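Local structure of cell division inhibitor SulA (1OFU) at residues D[28-34]-D[55-60]; D[8-12]-D[115-119]. The protein probably halts cell division during the SOS response by binding FtsZ and so blocking its polymerization. One frame throughout, in Å; residues are numbered along the deposited sequence.

Overall arrangement
This chain, the C-terminal part of SulA, folds into a five-stranded parallel sheet with helices between its strands, in the order 4-10, 112-118, 84-89, 35-39, 60-63, and the two interactions sit on opposite sides of the chain's centre, their own centres about 23 Å apart. Interaction 2 pairs strand 4-10 with strand 112-118, so the first and last strands close a loop of the chain in which interaction 1 is nested. Interaction 1 joins the loop leading into strand 35-39 to the loop leading into edge strand 60-63. Residues 57-60 of interaction 1 lie in a region that binds FtsZ, whereas strand 4-10 in interaction 2 pairs with a second SulA subunit.

Interaction 1: D[28-34]-D[55-60]; sequences SEEQDAR and LNRERI
Arg59 reaches into the curve of the 28-34 loop, with Ser28 O over one face of its guanidinium. Its side chain (chi1 m, chi2 t, chi3 p) ends among backbone carbonyls near its plane: NH2 gives a very short hydrogen bond to Glu30 O (2.5 Å), which NH1 of Arg59 also reaches at 2.8 Å, and NH1 bonds Arg34 O at 3.1 Å. The loop curls around this group, with Ala33 at the centre of an inverse gamma turn and Asp32 salt-bridged to Arg34. Asn56 to Arg59 form a type I turn. The CA atoms come nearest at Ser28 and Asn56 (5.4 Å), where Asn56 N donates to Ser28 OG (3.0 Å); that hydroxyl, chi1 p, also bonds Arg25 O. Ser28 CB packs on Ile60 CD1 at 3.6 Å. The turn belongs largely to an FtsZ-binding region, and Glu58 hydrogen-bonds the FtsZ chain. The contact joins the loop after helix 13-28 to the turn before strand 60-63, beside Leu36 of strand 35-39 and His85 of strand 84-89.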
loop_
_atom_site.group_PDB
_atom_site.type_symbol
_atom_site.label_atom_id
_atom_site.label_comp_id
_atom_site.label_asym_id
_atom_site.label_seq_id
_atom_site.Cartn_x
_atom_site.Cartn_y
_atom_site.Cartn_z
ATOM N N SER D 28 3.546 7.567 -3.772
ATOM C CA SER D 28 3.869 7.711 -5.185
ATOM C C SER D 28 2.633 7.636 -6.081
ATOM O O SER D 28 2.679 8.045 -7.244
ATOM C CB SER D 28 4.882 6.647 -5.617
ATOM O OG SER D 28 4.286 5.369 -5.723
ATOM N N GLU D 29 1.528 7.131 -5.540
ATOM C CA GLU D 29 0.297 7.000 -6.318
ATOM C C GLU D 29 -0.768 8.047 -5.977
ATOM O O GLU D 29 -1.902 7.946 -6.443
ATOM C CB GLU D 29 -0.310 5.608 -6.114
ATOM C CG GLU D 29 0.586 4.431 -6.500
ATOM C CD GLU D 29 0.755 4.267 -8.006
ATOM O OE1 GLU D 29 0.055 4.961 -8.777
ATOM O OE2 GLU D 29 1.583 3.429 -8.419
ATOM N N GLU D 30 -0.411 9.046 -5.172
ATOM C CA GLU D 30 -1.364 10.081 -4.768
ATOM C C GLU D 30 -2.234 10.658 -5.884
ATOM O O GLU D 30 -1.762 10.942 -6.982
ATOM C CB GLU D 30 -0.637 11.222 -4.051
ATOM C CG GLU D 30 -0.522 11.016 -2.552
ATOM C CD GLU D 30 -1.881 10.993 -1.865
ATOM O OE1 GLU D 30 -1.939 10.666 -0.660
ATOM O OE2 GLU D 30 -2.893 11.309 -2.529
ATOM N N GLN D 31 -3.515 10.837 -5.587
ATOM C CA GLN D 31 -4.448 11.384 -6.565
ATOM C C GLN D 31 -4.049 12.794 -7.000
ATOM O O GLN D 31 -4.254 13.167 -8.151
ATOM C CB GLN D 31 -5.870 11.370 -5.993
ATOM C CG GLN D 31 -6.380 9.959 -5.707
ATOM C CD GLN D 31 -7.804 9.926 -5.183
ATOM O OE1 GLN D 31 -8.107 10.487 -4.127
ATOM N NE2 GLN D 31 -8.690 9.257 -5.918
ATOM N N ASP D 32 -3.472 13.575 -6.087
ATOM C CA ASP D 32 -3.034 14.928 -6.420
ATOM C C ASP D 32 -1.981 14.831 -7.525
ATOM O O ASP D 32 -0.880 14.329 -7.297
ATOM C CB ASP D 32 -2.444 15.618 -5.183
ATOM C CG ASP D 32 -1.906 17.008 -5.486
ATOM O OD1 ASP D 32 -1.538 17.729 -4.531
ATOM O OD2 ASP D 32 -1.844 17.379 -6.679
ATOM N N ALA D 33 -2.328 15.318 -8.714
ATOM C CA ALA D 33 -1.448 15.270 -9.884
ATOM C C ALA D 33 -0.144 16.062 -9.766
ATOM O O ALA D 33 0.128 16.971 -10.555
ATOM C CB ALA D 33 -2.220 15.721 -11.126
ATOM N N ARG D 34 0.665 15.703 -8.781
ATOM C CA ARG D 34 1.945 16.356 -8.570
ATOM C C ARG D 34 2.991 15.308 -8.217
ATOM O O ARG D 34 2.680 14.120 -8.091
ATOM C CB ARG D 34 1.841 17.398 -7.457
ATOM C CG ARG D 34 1.122 18.667 -7.874
ATOM C CD ARG D 34 1.243 19.735 -6.805
ATOM N NE ARG D 34 0.442 19.420 -5.625
ATOM C CZ ARG D 34 0.424 20.162 -4.521
ATOM N NH1 ARG D 34 -0.337 19.807 -3.496
ATOM N NH2 ARG D 34 1.170 21.254 -4.440
ATOM N N LEU D 55 7.341 1.585 -6.415
ATOM C CA LEU D 55 6.849 2.956 -6.484
ATOM C C LEU D 55 6.521 3.315 -7.933
ATOM O O LEU D 55 7.064 2.727 -8.866
ATOM C CB LEU D 55 7.890 3.952 -5.952
ATOM C CG LEU D 55 8.597 3.745 -4.609
ATOM C CD1 LEU D 55 9.047 5.100 -4.094
ATOM C CD2 LEU D 55 7.676 3.094 -3.602
ATOM N N ASN D 56 5.625 4.277 -8.115
ATOM C CA ASN D 56 5.246 4.721 -9.451
ATOM C C ASN D 56 6.428 5.513 -10.025
ATOM O O ASN D 56 6.685 6.658 -9.647
ATOM C CB ASN D 56 3.981 5.585 -9.370
ATOM C CG ASN D 56 3.462 5.999 -10.737
ATOM O OD1 ASN D 56 2.350 6.514 -10.859
ATOM N ND2 ASN D 56 4.268 5.785 -11.770
ATOM N N ARG D 57 7.150 4.872 -10.933
ATOM C CA ARG D 57 8.333 5.444 -11.558
ATOM C C ARG D 57 8.123 6.712 -12.364
ATOM O O ARG D 57 9.086 7.383 -12.713
ATOM C CB ARG D 57 8.980 4.396 -12.453
ATOM C CG ARG D 57 9.211 3.083 -11.748
ATOM C CD ARG D 57 9.689 2.020 -12.706
ATOM N NE ARG D 57 9.855 0.750 -12.018
ATOM C CZ ARG D 57 10.509 -0.289 -12.521
ATOM N NH1 ARG D 57 10.608 -1.409 -11.817
ATOM N NH2 ARG D 57 11.071 -0.204 -13.724
ATOM N N GLU D 58 6.878 7.052 -12.668
ATOM C CA GLU D 58 6.631 8.251 -13.459
ATOM C C GLU D 58 6.213 9.434 -12.608
ATOM O O GLU D 58 6.031 10.534 -13.125
ATOM C CB GLU D 58 5.541 7.984 -14.503
ATOM C CG GLU D 58 5.823 6.809 -15.430
ATOM C CD GLU D 58 7.006 7.053 -16.353
ATOM O OE1 GLU D 58 7.421 6.105 -17.058
ATOM O OE2 GLU D 58 7.521 8.192 -16.377
ATOM N N ARG D 59 6.075 9.226 -11.302
ATOM C CA ARG D 59 5.613 10.313 -10.447
ATOM C C ARG D 59 6.539 10.629 -9.291
ATOM O O ARG D 59 6.143 11.296 -8.334
ATOM C CB ARG D 59 4.224 9.975 -9.911
ATOM C CG ARG D 59 3.265 9.495 -10.987
ATOM C CD ARG D 59 1.864 9.461 -10.437
ATOM N NE ARG D 59 1.580 10.708 -9.733
ATOM C CZ ARG D 59 0.570 10.876 -8.890
ATOM N NH1 ARG D 59 0.393 12.050 -8.296
ATOM N NH2 ARG D 59 -0.258 9.869 -8.642
ATOM N N ILE D 60 7.775 10.154 -9.383
ATOM C CA ILE D 60 8.741 10.380 -8.327
ATOM C C ILE D 60 9.944 11.166 -8.807
ATOM O O ILE D 60 10.418 10.984 -9.923
ATOM C CB ILE D 60 9.224 9.041 -7.742
ATOM C CG1 ILE D 60 8.058 8.350 -7.047
ATOM C CG2 ILE D 60 10.391 9.260 -6.769
ATOM C CD1 ILE D 60 8.377 6.957 -6.599
#

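Interaction 2: D[8-12]-D[115-119]; sequences SLSGL and NIRLG
Two extended segments run side by side and parallel, strands 8-10 and 115-118, their axes 4.8 Å apart at closest and 12° from exact alignment. Ser8 lies opposite Arg117 (CA to CA 4.6 Å), Leu9 opposite Leu118 and Ser10 opposite Gly119, the last two at 5.1 Å. Leu9 N donates to Arg117 O at 2.9 Å, nearly straight; Ser8 CA adds a CA-H...O contact to the same oxygen at 3.3 Å. Further on, Gly11 N donates to the terminal carboxylate, Gly119 O, at 3.1 Å, which Ser10 CA also approaches at 3.1 Å. Earlier along strand 112-118, the backbones of Asn115 and Arg117 hydrogen-bond Leu7, Asn115 also Ser5, while Ile116 pairs with Ser89 of strand 84-89; Asn115 ND2 bonds Leu91 O and Glu6. This is the pairing of the first and last strands of a parallel alpha/beta sheet, and it continues beyond this chain: Ser8, Leu9 and Ser10 pair antiparallel with a strand of the second SulA subunit, carrying the sheet across the dimer. On one face, Ser8 OG sits over the guanidinium of Arg117, 3.7 Å from Arg117 CD; NH2 of Arg117 is salt-bridged to Glu6. On the other, Leu9 CD1 meets Leu118 CD2 at 3.8 Å, with Leu9 (m, t) packed against Cys16, Leu19 and Leu20 of helix 13-28. Leu12 takes that helix's N-cap position.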
loop_
_atom_site.group_PDB
_atom_site.type_symbol
_atom_site.label_atom_id
_atom_site.label_comp_id
_atom_site.label_asym_id
_atom_site.label_seq_id
_atom_site.Cartn_x
_atom_site.Cartn_y
_atom_site.Cartn_z
ATOM N N SER D 8 9.055 7.985 12.332
ATOM C CA SER D 8 10.273 7.387 12.845
ATOM C C SER D 8 10.113 5.878 12.860
ATOM O O SER D 8 9.063 5.359 13.230
ATOM C CB SER D 8 10.546 7.892 14.254
ATOM O OG SER D 8 10.452 9.303 14.294
ATOM N N LEU D 9 11.158 5.179 12.436
ATOM C CA LEU D 9 11.148 3.727 12.401
ATOM C C LEU D 9 12.385 3.232 13.128
ATOM O O LEU D 9 13.506 3.647 12.818
ATOM C CB LEU D 9 11.168 3.229 10.960
ATOM C CG LEU D 9 9.899 3.426 10.131
ATOM C CD1 LEU D 9 10.210 3.166 8.664
ATOM C CD2 LEU D 9 8.809 2.482 10.630
ATOM N N SER D 10 12.176 2.358 14.103
ATOM C CA SER D 10 13.269 1.806 14.884
ATOM C C SER D 10 13.217 0.289 14.825
ATOM O O SER D 10 12.145 -0.308 14.871
ATOM C CB SER D 10 13.163 2.276 16.332
ATOM O OG SER D 10 14.123 1.620 17.137
ATOM N N GLY D 11 14.385 -0.327 14.722
ATOM C CA GLY D 11 14.472 -1.773 14.643
ATOM C C GLY D 11 15.616 -2.125 13.709
ATOM O O GLY D 11 16.471 -1.285 13.425
ATOM N N LEU D 12 15.644 -3.360 13.228
ATOM C CA LEU D 12 16.699 -3.778 12.327
ATOM C C LEU D 12 16.554 -2.978 11.037
ATOM O O LEU D 12 15.440 -2.728 10.569
ATOM C CB LEU D 12 16.596 -5.280 12.046
ATOM C CG LEU D 12 17.002 -6.249 13.167
ATOM C CD1 LEU D 12 18.498 -6.150 13.416
ATOM C CD2 LEU D 12 16.230 -5.942 14.440
ATOM N N ASN D 115 9.015 14.181 7.269
ATOM C CA ASN D 115 10.387 13.860 7.590
ATOM C C ASN D 115 10.420 12.439 8.113
ATOM O O ASN D 115 9.541 12.024 8.876
ATOM C CB ASN D 115 10.961 14.800 8.644
ATOM C CG ASN D 115 12.469 14.695 8.733
ATOM O OD1 ASN D 115 13.165 14.888 7.739
ATOM N ND2 ASN D 115 12.985 14.381 9.920
ATOM N N ILE D 116 11.437 11.696 7.695
ATOM C CA ILE D 116 11.587 10.320 8.110
ATOM C C ILE D 116 12.906 10.121 8.837
ATOM O O ILE D 116 13.939 10.647 8.431
ATOM C CB ILE D 116 11.483 9.382 6.883
ATOM C CG1 ILE D 116 10.071 9.506 6.300
ATOM C CG2 ILE D 116 11.813 7.929 7.274
ATOM C CD1 ILE D 116 9.831 8.691 5.056
ATOM N N ARG D 117 12.849 9.370 9.931
ATOM C CA ARG D 117 14.020 9.078 10.745
ATOM C C ARG D 117 14.135 7.574 10.907
ATOM O O ARG D 117 13.191 6.921 11.348
ATOM C CB ARG D 117 13.874 9.713 12.123
ATOM C CG ARG D 117 13.784 11.222 12.113
ATOM C CD ARG D 117 13.164 11.725 13.409
ATOM N NE ARG D 117 13.751 11.097 14.589
ATOM C CZ ARG D 117 13.412 11.390 15.842
ATOM N NH1 ARG D 117 13.998 10.762 16.853
ATOM N NH2 ARG D 117 12.491 12.314 16.088
ATOM N N LEU D 118 15.288 7.029 10.544
ATOM C CA LEU D 118 15.533 5.597 10.663
ATOM C C LEU D 118 16.597 5.368 11.739
ATOM O O LEU D 118 17.363 6.278 12.061
ATOM C CB LEU D 118 16.011 5.036 9.322
ATOM C CG LEU D 118 15.099 5.317 8.124
ATOM C CD1 LEU D 118 15.704 4.717 6.865
ATOM C CD2 LEU D 118 13.713 4.727 8.382
ATOM N N GLY D 119 16.642 4.161 12.297
ATOM C CA GLY D 119 17.628 3.871 13.324
ATOM C C GLY D 119 17.262 2.704 14.224
ATOM O O GLY D 119 16.236 2.048 13.960
ATOM O OXT GLY D 119 18.001 2.436 15.198
#